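Local coordinates for protein putative glucoamylase (PDB 4QT9) that probably hydrolyses glycosidic bonds in glucose polymers, being a putative glucoamylase with an alpha/alpha toroid fold, at residues 33-38 and 371-376; 64-69 and 135-140; 207-212 and 266-271; 290-295 and 312-317; 337-342 and 377-382. One frame throughout, in Å; residues are numbered along the deposited sequence.

Interaction 1: 33-38 and 371-376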
# COMPACT_ATOMS: atom_id res chain seq x y z
N PHE A 33 -11.49 1.29 -9.21
CA PHE A 33 -11.21 0.03 -9.89
C PHE A 33 -10.79 0.31 -11.35
O PHE A 33 -9.86 -0.32 -11.84
CB PHE A 33 -12.46 -0.88 -9.86
CG PHE A 33 -12.44 -2.04 -10.84
CD1 PHE A 33 -11.73 -3.21 -10.56
CD2 PHE A 33 -13.15 -1.97 -12.04
CE1 PHE A 33 -11.72 -4.28 -11.46
CE2 PHE A 33 -13.13 -3.04 -12.94
CZ PHE A 33 -12.41 -4.18 -12.65
N LEU A 34 -11.46 1.29 -12.02
CA LEU A 34 -11.14 1.62 -13.42
C LEU A 34 -9.70 2.13 -13.61
O LEU A 34 -9.16 1.92 -14.70
CB LEU A 34 -12.14 2.59 -14.04
CG LEU A 34 -13.59 2.12 -14.17
CD1 LEU A 34 -14.40 3.13 -14.91
CD2 LEU A 34 -13.69 0.78 -14.86
N TYR A 35 -9.03 2.72 -12.53
CA TYR A 35 -7.61 3.11 -12.61
C TYR A 35 -6.79 1.88 -12.99
O TYR A 35 -5.86 1.96 -13.78
CB TYR A 35 -7.05 3.72 -11.25
CG TYR A 35 -5.56 4.09 -11.29
CD1 TYR A 35 -4.57 3.13 -11.09
CD2 TYR A 35 -5.15 5.38 -11.64
CE1 TYR A 35 -3.21 3.44 -11.26
CE2 TYR A 35 -3.79 5.71 -11.70
CZ TYR A 35 -2.82 4.74 -11.53
OH TYR A 35 -1.48 5.05 -11.65
N PHE A 36 -7.09 0.76 -12.35
CA PHE A 36 -6.31 -0.46 -12.52
C PHE A 36 -6.81 -1.32 -13.67
O PHE A 36 -6.00 -2.02 -14.28
CB PHE A 36 -6.29 -1.24 -11.21
CG PHE A 36 -5.63 -0.43 -10.11
CD1 PHE A 36 -4.26 -0.22 -10.10
CD2 PHE A 36 -6.40 0.20 -9.13
CE1 PHE A 36 -3.66 0.57 -9.11
CE2 PHE A 36 -5.80 0.98 -8.14
CZ PHE A 36 -4.44 1.17 -8.15
N TRP A 37 -8.10 -1.22 -14.01
CA TRP A 37 -8.67 -1.97 -15.12
C TRP A 37 -8.37 -1.28 -16.45
O TRP A 37 -7.68 -1.87 -17.29
CB TRP A 37 -10.18 -2.21 -14.94
CG TRP A 37 -10.68 -3.24 -15.91
CD1 TRP A 37 -11.34 -3.02 -17.08
CD2 TRP A 37 -10.34 -4.63 -15.90
NE1 TRP A 37 -11.51 -4.20 -17.76
CE2 TRP A 37 -10.89 -5.20 -17.07
CE3 TRP A 37 -9.63 -5.46 -15.01
CZ2 TRP A 37 -10.79 -6.57 -17.35
CZ3 TRP A 37 -9.51 -6.81 -15.30
CH2 TRP A 37 -10.10 -7.36 -16.45
N GLU A 38 -8.88 -0.05 -16.64
CA GLU A 38 -8.74 0.74 -17.87
C GLU A 38 -7.42 1.50 -17.92
O GLU A 38 -6.89 1.64 -19.01
CB GLU A 38 -9.92 1.71 -18.02
CG GLU A 38 -11.25 0.99 -18.17
CD GLU A 38 -12.50 1.80 -18.46
OE1 GLU A 38 -12.50 3.04 -18.22
OE2 GLU A 38 -13.50 1.19 -18.89
N GLY A 371 -12.69 12.48 -10.35
CA GLY A 371 -12.52 12.27 -11.79
C GLY A 371 -12.94 10.92 -12.35
O GLY A 371 -13.66 10.17 -11.67
N PRO A 372 -12.50 10.58 -13.59
CA PRO A 372 -12.93 9.31 -14.20
C PRO A 372 -12.48 8.05 -13.46
O PRO A 372 -13.24 7.09 -13.43
CB PRO A 372 -12.33 9.36 -15.62
CG PRO A 372 -11.24 10.38 -15.54
CD PRO A 372 -11.69 11.38 -14.53
N PHE A 373 -11.27 8.05 -12.85
CA PHE A 373 -10.72 6.90 -12.11
C PHE A 373 -10.78 7.09 -10.57
O PHE A 373 -9.96 6.53 -9.84
CB PHE A 373 -9.27 6.60 -12.56
CG PHE A 373 -9.09 6.19 -14.00
CD1 PHE A 373 -10.17 5.72 -14.75
CD2 PHE A 373 -7.84 6.24 -14.60
CE1 PHE A 373 -10.00 5.33 -16.08
CE2 PHE A 373 -7.67 5.85 -15.93
CZ PHE A 373 -8.75 5.40 -16.66
N GLY A 374 -11.79 7.84 -10.12
CA GLY A 374 -12.02 8.15 -8.71
C GLY A 374 -11.45 9.49 -8.31
O GLY A 374 -11.20 10.36 -9.15
N PHE A 375 -11.25 9.67 -7.00
CA PHE A 375 -10.69 10.90 -6.48
C PHE A 375 -9.28 11.12 -6.97
O PHE A 375 -8.47 10.19 -6.98
CB PHE A 375 -10.69 10.90 -4.94
CG PHE A 375 -12.09 10.90 -4.37
CD1 PHE A 375 -12.87 12.06 -4.41
CD2 PHE A 375 -12.66 9.74 -3.87
CE1 PHE A 375 -14.19 12.05 -3.95
CE2 PHE A 375 -13.96 9.74 -3.35
CZ PHE A 375 -14.71 10.90 -3.38
N TYR A 376 -8.99 12.36 -7.37
CA TYR A 376 -7.65 12.76 -7.79
C TYR A 376 -6.71 12.70 -6.59
O TYR A 376 -7.16 12.58 -5.44
CB TYR A 376 -7.69 14.15 -8.43
CG TYR A 376 -8.42 14.16 -9.75
CD1 TYR A 376 -8.00 13.36 -10.82
CD2 TYR A 376 -9.45 15.07 -9.99
CE1 TYR A 376 -8.64 13.40 -12.05
CE2 TYR A 376 -10.11 15.11 -11.23
CZ TYR A 376 -9.69 14.28 -12.25
OH TYR A 376 -10.32 14.33 -13.47
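F373 lays one face of its ring on the backbone of L34 and Y35, on helix 21-37. It occupies the third position of a type I beta turn, G371 to G374; the turn closes a short beta hairpin (strands 370-371 and 374-375), which F373 joins to a helix of the alpha/alpha toroid. Packing is tight on this face. The CA of Y35 stands 4.0 Å from the centroid of the F373 ring, 28° off its normal, a CH-pi contact, and L34 O lies above the same face nearer the rim. A flat aromatic suits the place because it can lie against bare helix backbone. L34 adds its CB, 3.8 Å from F373 CD1, while CB of Y35 meets CB of F373 at 3.9 Å; the Y35 side chain crosses that of F373 at about a right angle, its OH bonded to P48 O. G374, at a positive phi of 96°, takes a conformation suited to glycine. The other side is looser and faces solvent: P372 and E38 are exposed and L34 is partly so. E38, extended beyond CG, meets the ring loosely, through CB and through OE1 near the ring plane, 4.0 Å from F373 CE1.

Interaction 2: 64-69 and 135-140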
# COMPACT_ATOMS: atom_id res chain seq x y z
N VAL A 64 5.73 3.39 -17.38
CA VAL A 64 6.51 2.91 -16.24
C VAL A 64 5.54 2.37 -15.19
O VAL A 64 4.70 3.12 -14.68
CB VAL A 64 7.47 3.98 -15.68
CG1 VAL A 64 8.04 3.58 -14.33
CG2 VAL A 64 8.60 4.27 -16.68
N VAL A 65 5.66 1.06 -14.89
CA VAL A 65 4.82 0.34 -13.93
C VAL A 65 5.55 0.22 -12.59
O VAL A 65 6.76 0.02 -12.53
CB VAL A 65 4.33 -1.05 -14.44
CG1 VAL A 65 3.35 -0.91 -15.61
CG2 VAL A 65 5.49 -1.94 -14.85
N THR A 66 4.78 0.31 -11.51
CA THR A 66 5.30 0.25 -10.14
C THR A 66 4.96 -1.14 -9.56
O THR A 66 3.83 -1.59 -9.70
CB THR A 66 4.76 1.45 -9.32
OG1 THR A 66 5.23 1.34 -7.98
CG2 THR A 66 3.23 1.58 -9.34
N SER A 67 5.92 -1.79 -8.93
CA SER A 67 5.69 -3.10 -8.33
C SER A 67 4.75 -3.03 -7.12
O SER A 67 3.77 -3.77 -7.09
CB SER A 67 7.02 -3.76 -7.96
OG SER A 67 7.83 -2.88 -7.20
N GLY A 68 5.03 -2.13 -6.17
CA GLY A 68 4.22 -1.97 -4.97
C GLY A 68 2.78 -1.60 -5.25
O GLY A 68 1.86 -2.29 -4.79
N GLY A 69 2.59 -0.55 -6.06
CA GLY A 69 1.28 -0.08 -6.48
C GLY A 69 0.49 -1.15 -7.23
O GLY A 69 -0.74 -1.20 -7.13
N LEU A 135 13.04 -4.38 -1.61
CA LEU A 135 12.32 -5.41 -0.85
C LEU A 135 10.96 -4.96 -0.27
O LEU A 135 10.04 -5.77 -0.12
CB LEU A 135 13.20 -6.00 0.25
CG LEU A 135 12.85 -7.42 0.69
CD1 LEU A 135 13.05 -8.42 -0.42
CD2 LEU A 135 13.64 -7.82 1.92
N VAL A 136 10.82 -3.68 0.01
CA VAL A 136 9.57 -3.11 0.52
C VAL A 136 8.51 -3.18 -0.57
O VAL A 136 7.40 -3.62 -0.33
CB VAL A 136 9.81 -1.67 1.00
CG1 VAL A 136 8.50 -0.98 1.36
CG2 VAL A 136 10.78 -1.66 2.17
N GLU A 137 8.86 -2.77 -1.78
CA GLU A 137 7.98 -2.82 -2.94
C GLU A 137 7.63 -4.27 -3.30
O GLU A 137 6.48 -4.56 -3.65
CB GLU A 137 8.65 -2.10 -4.10
CG GLU A 137 8.57 -0.59 -3.96
CD GLU A 137 7.27 -0.01 -4.49
OE1 GLU A 137 7.11 0.07 -5.74
OE2 GLU A 137 6.40 0.33 -3.66
N THR A 138 8.59 -5.19 -3.15
CA THR A 138 8.38 -6.63 -3.38
C THR A 138 7.32 -7.18 -2.39
O THR A 138 6.44 -7.94 -2.79
CB THR A 138 9.71 -7.39 -3.26
OG1 THR A 138 10.59 -6.91 -4.27
CG2 THR A 138 9.54 -8.90 -3.41
N ALA A 139 7.39 -6.72 -1.14
CA ALA A 139 6.47 -7.15 -0.09
C ALA A 139 5.03 -6.72 -0.40
O ALA A 139 4.11 -7.53 -0.23
CB ALA A 139 6.92 -6.59 1.23
N PHE A 140 4.83 -5.47 -0.86
CA PHE A 140 3.52 -4.94 -1.26
C PHE A 140 2.98 -5.69 -2.48
O PHE A 140 1.80 -5.99 -2.53
CB PHE A 140 3.57 -3.42 -1.52
CG PHE A 140 3.89 -2.62 -0.26
CD1 PHE A 140 3.36 -2.98 0.97
CD2 PHE A 140 4.74 -1.53 -0.32
CE1 PHE A 140 3.69 -2.28 2.12
CE2 PHE A 140 5.05 -0.80 0.84
CZ PHE A 140 4.54 -1.19 2.06
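E137 reaches from helix 135-152 to the first turn of helix 67-83, where its OE1 accepts the backbone N-H of G68 (G68 N to E137 OE1 3.1 Å, N-H...O angle 153°) from well above the carboxylate plane. T66 OG1 lies 3.2 Å from the same OE1, a weak bond that is not settled, because E49 OE1 is also within reach of that one proton. The E137 chain is bent at chi2 (-85°), which folds the carboxylate over G68 CA, 3.4 Å from OE2. Glycine fits here because a CB would run into that oxygen. F140 closes against the same bare position, its CB 3.8 Å from G68 CA. In this alpha/alpha toroid the contact joins the N-terminal starts of helices 67-83 and 135-152, with T66 at the N-cap position of the former. S67 OG lies 3.3 Å from E137 CB while bonding chiefly to P113 O, so a small hydroxyl residue both fits beside the CB of E137 and anchors the helix start to the segment just before strand 115-117. Further out, D134 OD1 takes the backbone N-H of E137, and the F140 ring meets Y266 edge-to-face. A bound acetate, probably from the crystallisation liquor, lies about 3 Å from the E137 side chain.

Interaction 3: 207-212 and 266-271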
# COMPACT_ATOMS: atom_id res chain seq x y z
N GLU A 207 5.91 2.18 7.31
CA GLU A 207 4.96 1.45 6.45
C GLU A 207 5.39 -0.01 6.09
O GLU A 207 4.62 -0.71 5.42
CB GLU A 207 4.77 2.25 5.16
CG GLU A 207 5.94 2.18 4.20
CD GLU A 207 7.05 3.20 4.35
OE1 GLU A 207 7.40 3.53 5.50
OE2 GLU A 207 7.59 3.65 3.31
N CYS A 208 6.61 -0.46 6.49
CA CYS A 208 7.22 -1.72 6.02
C CYS A 208 7.00 -2.97 6.87
O CYS A 208 7.68 -3.95 6.58
CB CYS A 208 8.72 -1.50 5.78
SG CYS A 208 9.10 -0.02 4.82
N MSE A 209 6.07 -3.01 7.86
CA MSE A 209 5.93 -4.20 8.72
C MSE A 209 5.65 -5.51 7.94
O MSE A 209 6.29 -6.52 8.25
CB MSE A 209 4.86 -4.01 9.82
CG MSE A 209 4.88 -5.13 10.88
SE MSE A 209 3.78 -4.64 12.41
CE MSE A 209 2.08 -5.17 11.74
N ILE A 210 4.73 -5.51 6.95
CA ILE A 210 4.35 -6.69 6.16
C ILE A 210 5.59 -7.32 5.47
O ILE A 210 5.61 -8.53 5.21
CB ILE A 210 3.19 -6.36 5.15
CG1 ILE A 210 2.42 -7.62 4.67
CG2 ILE A 210 3.65 -5.53 3.93
CD1 ILE A 210 1.77 -8.50 5.83
N MSE A 211 6.63 -6.52 5.20
CA MSE A 211 7.87 -7.05 4.59
C MSE A 211 8.57 -8.07 5.55
O MSE A 211 9.03 -9.10 5.09
CB MSE A 211 8.81 -5.90 4.21
CG MSE A 211 10.06 -6.37 3.49
SE MSE A 211 11.44 -5.02 3.65
CE MSE A 211 11.38 -4.70 5.51
N TYR A 212 8.62 -7.77 6.86
CA TYR A 212 9.16 -8.69 7.87
C TYR A 212 8.24 -9.88 8.07
O TYR A 212 8.73 -10.98 8.32
CB TYR A 212 9.36 -7.97 9.22
CG TYR A 212 10.67 -7.23 9.30
CD1 TYR A 212 11.83 -7.86 9.73
CD2 TYR A 212 10.77 -5.89 8.91
CE1 TYR A 212 13.05 -7.20 9.75
CE2 TYR A 212 11.99 -5.22 8.91
CZ TYR A 212 13.13 -5.88 9.33
OH TYR A 212 14.33 -5.23 9.38
N TYR A 266 -0.82 0.56 4.25
CA TYR A 266 -0.16 -0.36 3.28
C TYR A 266 0.06 -1.79 3.82
O TYR A 266 -0.27 -2.75 3.11
CB TYR A 266 1.20 0.20 2.83
CG TYR A 266 1.21 1.40 1.91
CD1 TYR A 266 0.04 2.10 1.62
CD2 TYR A 266 2.40 1.81 1.28
CE1 TYR A 266 0.05 3.21 0.77
CE2 TYR A 266 2.41 2.89 0.40
CZ TYR A 266 1.25 3.61 0.19
OH TYR A 266 1.28 4.72 -0.61
N SER A 267 0.58 -1.94 5.06
CA SER A 267 0.82 -3.28 5.63
C SER A 267 -0.48 -3.91 6.14
O SER A 267 -0.43 -5.05 6.58
CB SER A 267 1.83 -3.22 6.77
OG SER A 267 3.13 -3.01 6.24
N PHE A 268 -1.62 -3.20 6.08
CA PHE A 268 -2.88 -3.74 6.60
C PHE A 268 -3.95 -3.93 5.53
O PHE A 268 -5.13 -4.09 5.86
CB PHE A 268 -3.39 -2.84 7.74
CG PHE A 268 -2.41 -2.87 8.89
CD1 PHE A 268 -2.22 -4.03 9.64
CD2 PHE A 268 -1.63 -1.76 9.19
CE1 PHE A 268 -1.30 -4.06 10.69
CE2 PHE A 268 -0.71 -1.79 10.24
CZ PHE A 268 -0.54 -2.94 10.98
N LEU A 269 -3.54 -4.02 4.25
CA LEU A 269 -4.47 -4.28 3.13
C LEU A 269 -4.85 -5.76 3.11
O LEU A 269 -6.02 -6.09 2.90
CB LEU A 269 -3.89 -3.85 1.79
CG LEU A 269 -3.48 -2.38 1.61
CD1 LEU A 269 -3.03 -2.17 0.18
CD2 LEU A 269 -4.63 -1.45 1.84
N GLY A 270 -3.87 -6.62 3.38
CA GLY A 270 -4.06 -8.06 3.46
C GLY A 270 -3.99 -8.51 4.90
O GLY A 270 -4.82 -9.31 5.36
N LEU A 271 -2.98 -8.01 5.62
CA LEU A 271 -2.80 -8.29 7.05
C LEU A 271 -3.98 -7.65 7.83
O LEU A 271 -4.11 -6.44 7.85
CB LEU A 271 -1.45 -7.75 7.52
CG LEU A 271 -1.08 -7.98 9.00
CD1 LEU A 271 -0.81 -9.45 9.28
CD2 LEU A 271 0.12 -7.17 9.38
O HOH W 1 1.53 0.13 6.70
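The F268 ring is met obliquely at its far end by M209, modelled as selenomethionine, whose CE lies 3.5 Å from CZ; L271 O sits in the ring plane at the edge. The Y266 ring meets F72, outside this pair of segments, edge-to-face, while its CB packs beside E207 O. M209 suits its place because a long, flexible chain, bent at chi3, can carry a methyl both to F268 and to L271 CD2, the latter 3.7 Å from CE. Beside it I210 and L271 run past one another in opposite senses, bringing I210 CD1 to 3.7 Å from L271 CB.

Beside these apolar groups the hydroxyl of S267 makes the polar link. With OG anti to the carbonyl carbon (chi1 -73°), it donates to E207 O at 2.9 Å, from above the carbonyl plane, and accepts the N-H of I210 at 3.1 Å in a nearly straight bond of 173°. Serine is apt: small, and able to give and take at once in a buried spot. Water 1 adds a second link, accepting from S267 N at 2.8 Å and donating only weakly to E207 O. The hydroxyl thus engages the backbone at the opening turn of helix 209-217, beside which the E207 side chain approaches a bound acetate, consistent with a pocket near the centre of this alpha/alpha toroid, though the acetate probably came from the crystallisation liquor.

Interaction 4: 290-295 and 312-317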
# COMPACT_ATOMS: atom_id res chain seq x y z
N ASN A 290 -5.70 5.28 16.29
CA ASN A 290 -5.18 6.47 16.98
C ASN A 290 -4.34 7.33 16.06
O ASN A 290 -4.43 8.54 16.14
CB ASN A 290 -4.41 6.11 18.23
CG ASN A 290 -5.34 5.89 19.38
OD1 ASN A 290 -6.56 5.91 19.21
ND2 ASN A 290 -4.78 5.68 20.55
N LEU A 291 -3.56 6.70 15.17
CA LEU A 291 -2.75 7.44 14.20
C LEU A 291 -3.68 8.19 13.21
O LEU A 291 -3.37 9.32 12.82
CB LEU A 291 -1.75 6.52 13.47
CG LEU A 291 -0.75 7.21 12.56
CD1 LEU A 291 0.18 8.16 13.34
CD2 LEU A 291 0.06 6.19 11.78
N THR A 292 -4.84 7.60 12.89
CA THR A 292 -5.87 8.22 12.05
C THR A 292 -6.45 9.40 12.81
O THR A 292 -6.61 10.50 12.25
CB THR A 292 -6.97 7.19 11.64
OG1 THR A 292 -6.39 6.09 10.97
CG2 THR A 292 -8.02 7.79 10.73
N LEU A 293 -6.74 9.18 14.12
CA LEU A 293 -7.36 10.22 14.92
C LEU A 293 -6.43 11.41 15.15
O LEU A 293 -6.91 12.55 15.13
CB LEU A 293 -7.92 9.67 16.22
CG LEU A 293 -9.10 8.72 16.03
CD1 LEU A 293 -9.46 8.05 17.34
CD2 LEU A 293 -10.30 9.43 15.44
N VAL A 294 -5.11 11.15 15.25
CA VAL A 294 -4.08 12.20 15.36
C VAL A 294 -4.10 13.06 14.08
O VAL A 294 -4.08 14.28 14.17
CB VAL A 294 -2.67 11.60 15.62
CG1 VAL A 294 -1.56 12.59 15.27
CG2 VAL A 294 -2.53 11.13 17.07
N ASN A 295 -4.15 12.41 12.92
CA ASN A 295 -4.17 13.04 11.60
C ASN A 295 -5.35 13.99 11.47
O ASN A 295 -5.18 15.14 11.10
CB ASN A 295 -4.23 11.95 10.51
CG ASN A 295 -3.71 12.43 9.19
OD1 ASN A 295 -4.39 13.16 8.46
ND2 ASN A 295 -2.44 12.14 8.92
N ASP A 312 -15.05 17.68 8.04
CA ASP A 312 -15.53 17.15 6.76
C ASP A 312 -14.38 17.04 5.75
O ASP A 312 -14.58 16.47 4.68
CB ASP A 312 -16.64 18.04 6.18
CG ASP A 312 -17.87 18.19 7.06
OD1 ASP A 312 -18.60 17.17 7.26
OD2 ASP A 312 -18.13 19.32 7.54
N CYS A 313 -13.21 17.62 6.05
CA CYS A 313 -12.11 17.61 5.09
C CYS A 313 -10.77 17.52 5.82
O CYS A 313 -10.26 18.51 6.35
CB CYS A 313 -12.17 18.84 4.18
SG CYS A 313 -10.99 18.80 2.80
N TRP A 314 -10.22 16.30 5.88
CA TRP A 314 -8.95 16.04 6.56
C TRP A 314 -8.24 14.87 5.89
O TRP A 314 -8.87 14.14 5.13
CB TRP A 314 -9.16 15.74 8.08
CG TRP A 314 -10.10 14.60 8.37
CD1 TRP A 314 -11.44 14.68 8.60
CD2 TRP A 314 -9.74 13.21 8.52
NE1 TRP A 314 -11.96 13.43 8.87
CE2 TRP A 314 -10.93 12.51 8.82
CE3 TRP A 314 -8.54 12.50 8.44
CZ2 TRP A 314 -10.95 11.12 9.04
CZ3 TRP A 314 -8.56 11.12 8.64
CH2 TRP A 314 -9.76 10.44 8.91
N GLY A 315 -6.97 14.69 6.20
CA GLY A 315 -6.22 13.56 5.66
C GLY A 315 -4.91 13.98 5.04
O GLY A 315 -4.88 14.43 3.89
N LEU A 316 -3.83 13.83 5.83
CA LEU A 316 -2.47 14.19 5.41
C LEU A 316 -1.59 12.96 5.24
O LEU A 316 -1.35 12.20 6.18
CB LEU A 316 -1.81 15.16 6.40
CG LEU A 316 -2.52 16.48 6.65
CD1 LEU A 316 -1.79 17.28 7.71
CD2 LEU A 316 -2.65 17.26 5.40
N THR A 317 -1.07 12.81 4.01
CA THR A 317 -0.18 11.72 3.65
C THR A 317 0.71 12.13 2.49
O THR A 317 0.44 13.15 1.84
CB THR A 317 -0.99 10.47 3.32
OG1 THR A 317 -0.11 9.37 3.47
CG2 THR A 317 -1.59 10.51 1.90
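Two hydrogen bonds join the N295 side chain to the backbone of L316. N295 OD1 accepts the N-H of L316 at 2.8 Å, nearly straight at 167° and on an in-plane lone pair. N295 ND2 donates to L316 O at 2.9 Å, again on a lone pair, though the carbonyl oxygen is tilted somewhat from the amide plane of N295. The side chain leaves helix 284-301 with CG anti to the backbone N (chi1 -157°), which aims the amide at the extended chain. Asparagine suits the position because its amide offers one donor and one acceptor, the same pair a neighbouring strand would present.

The van der Waals part is a methyl against an indole: T292 CG2 comes within 3.7 Å of W314 CH2, the two side chains crossing obliquely, while T292 OG1 turns back to M288 O. The indole edge approaches N295 OD1, and G315 CA lies 3.4 Å from that same oxygen; the positive phi of G315 is in keeping with glycine. Helix 352-364 covers W314 through Y354 and V358.

The chemistry implies that in this buried extended chain, just ahead of strand 318-321, both backbone polar atoms of L316 are engaged by one helix side chain, in addition to a backbone bond with L261.

Interaction 5: 337-342 and 377-382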
# COMPACT_ATOMS: atom_id res chain seq x y z
N GLY A 337 -0.94 22.47 3.17
CA GLY A 337 -2.28 22.89 2.76
C GLY A 337 -2.90 21.94 1.76
O GLY A 337 -3.89 22.27 1.11
N VAL A 338 -2.33 20.76 1.67
CA VAL A 338 -2.73 19.76 0.69
C VAL A 338 -3.44 18.59 1.37
O VAL A 338 -2.88 17.97 2.28
CB VAL A 338 -1.51 19.28 -0.13
CG1 VAL A 338 -1.86 18.11 -1.02
CG2 VAL A 338 -0.90 20.43 -0.94
N ILE A 339 -4.67 18.29 0.90
CA ILE A 339 -5.47 17.15 1.37
C ILE A 339 -5.30 16.08 0.31
O ILE A 339 -5.32 16.42 -0.86
CB ILE A 339 -6.98 17.52 1.63
CG1 ILE A 339 -7.16 18.56 2.79
CG2 ILE A 339 -7.88 16.28 1.83
CD1 ILE A 339 -6.66 18.12 4.27
N SER A 340 -5.09 14.83 0.72
CA SER A 340 -4.97 13.68 -0.16
C SER A 340 -6.11 12.72 0.17
O SER A 340 -6.11 12.19 1.28
CB SER A 340 -3.61 13.00 -0.01
OG SER A 340 -2.56 13.97 -0.04
N PRO A 341 -7.12 12.56 -0.73
CA PRO A 341 -8.28 11.68 -0.42
C PRO A 341 -7.92 10.26 0.05
O PRO A 341 -8.63 9.72 0.89
CB PRO A 341 -9.04 11.64 -1.75
CG PRO A 341 -8.73 12.95 -2.40
CD PRO A 341 -7.28 13.20 -2.06
N THR A 342 -6.78 9.70 -0.39
CA THR A 342 -6.37 8.37 0.05
C THR A 342 -6.20 8.28 1.57
O THR A 342 -6.48 7.23 2.14
CB THR A 342 -5.10 7.90 -0.67
OG1 THR A 342 -5.00 6.49 -0.56
CG2 THR A 342 -3.81 8.60 -0.18
N ASP A 377 -5.40 12.68 -6.86
CA ASP A 377 -4.36 12.43 -5.85
C ASP A 377 -4.34 13.40 -4.64
O ASP A 377 -4.23 12.97 -3.48
CB ASP A 377 -2.98 12.49 -6.50
CG ASP A 377 -1.98 11.80 -5.64
OD1 ASP A 377 -2.24 10.66 -5.24
OD2 ASP A 377 -0.94 12.43 -5.32
N ALA A 378 -4.32 14.69 -4.92
CA ALA A 378 -4.22 15.68 -3.89
C ALA A 378 -4.81 16.97 -4.39
O ALA A 378 -5.05 17.07 -5.59
CB ALA A 378 -2.76 15.88 -3.50
N PHE A 379 -5.08 17.92 -3.49
CA PHE A 379 -5.63 19.23 -3.87
C PHE A 379 -5.39 20.22 -2.74
O PHE A 379 -5.30 19.85 -1.58
CB PHE A 379 -7.13 19.16 -4.24
CG PHE A 379 -8.06 18.82 -3.09
CD1 PHE A 379 -8.58 19.83 -2.29
CD2 PHE A 379 -8.38 17.50 -2.80
CE1 PHE A 379 -9.41 19.52 -1.20
CE2 PHE A 379 -9.22 17.20 -1.73
CZ PHE A 379 -9.72 18.21 -0.94
N SER A 380 -5.30 21.50 -3.10
CA SER A 380 -5.15 22.56 -2.13
C SER A 380 -6.26 23.60 -2.35
O SER A 380 -6.22 24.32 -3.36
CB SER A 380 -3.77 23.20 -2.22
OG SER A 380 -3.75 24.42 -1.48
N GLU A 381 -7.27 23.67 -1.44
CA GLU A 381 -8.34 24.68 -1.55
C GLU A 381 -7.76 26.12 -1.43
O GLU A 381 -8.27 27.05 -2.06
CB GLU A 381 -9.46 24.46 -0.51
CG GLU A 381 -10.29 23.21 -0.77
CD GLU A 381 -11.53 23.05 0.09
OE1 GLU A 381 -12.43 23.91 0.00
OE2 GLU A 381 -11.64 22.02 0.79
N THR A 382 -6.68 26.28 -0.62
CA THR A 382 -5.99 27.56 -0.39
C THR A 382 -5.33 28.07 -1.68
O THR A 382 -5.50 29.24 -2.01
CB THR A 382 -4.93 27.39 0.72
OG1 THR A 382 -5.57 26.97 1.92
CG2 THR A 382 -4.15 28.66 0.98
O HOH W 2 -5.55 24.30 1.47
O HOH W 3 -5.27 10.44 -2.62
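F379 places its CG between its own backbone N and carbonyl carbon (chi1 67°), and I339 holds CG2 anti to the backbone N, which sets CB and CG2 against the F379 ring; the two side chains run alongside each other in the same direction. The CB of I339 sits over one face of the ring, a CH-pi contact 4.2 Å from the centroid and 27° off the normal, while P341 CG meets the ring's edge. A beta-branched residue suits this spot, since two of its carbons press on the aromatic surface; L362 of helix 352-364 packs on F379 and P341. The backbones form a single antiparallel bridge, a hydrogen-bonded pair: I339 N to F379 O and F379 N to I339 O each measure 3.0 Å. Beside the bridge V338 CG1 and A378 CB are pressed to a tight 3.5 Å, where alanine's single methyl suits the close approach. P341, which has no N-H to donate, lies next to T342 of helix 341-345; beyond the bridge, water 3 accepts from T342 N at 2.8 Å and donates to D377 O at 2.9 Å. The bridge thus satisfies the N-H and C=O of both I339 and F379, and water joins T342 N to D377 O, while I339, P341 and F379 supply the apolar contact.

In the fold
Four of the contacts form two pairs, and interaction 1 touches one member of each. Interactions 2 and 3 lie near the middle of the toroid, their centres 12 Å apart and each about 8 or 9 Å from the centre of the chain; F140 CZ touches E207 O at 3.4 Å, and both carry a glutamate about 3 Å from bound acetate, consistent with a pocket there. Interactions 4 and 5 are also 12 Å apart and share a probable hydrogen bond, G315 O to S340 N at 3.2 Å. Interaction 1 runs straight on into interaction 5, since 371-376 continues as 377-382, and Y376 O meets P341 CD at 3.4 Å. It also reaches interaction 2, with F36 CE1 3.9 Å from G69 O.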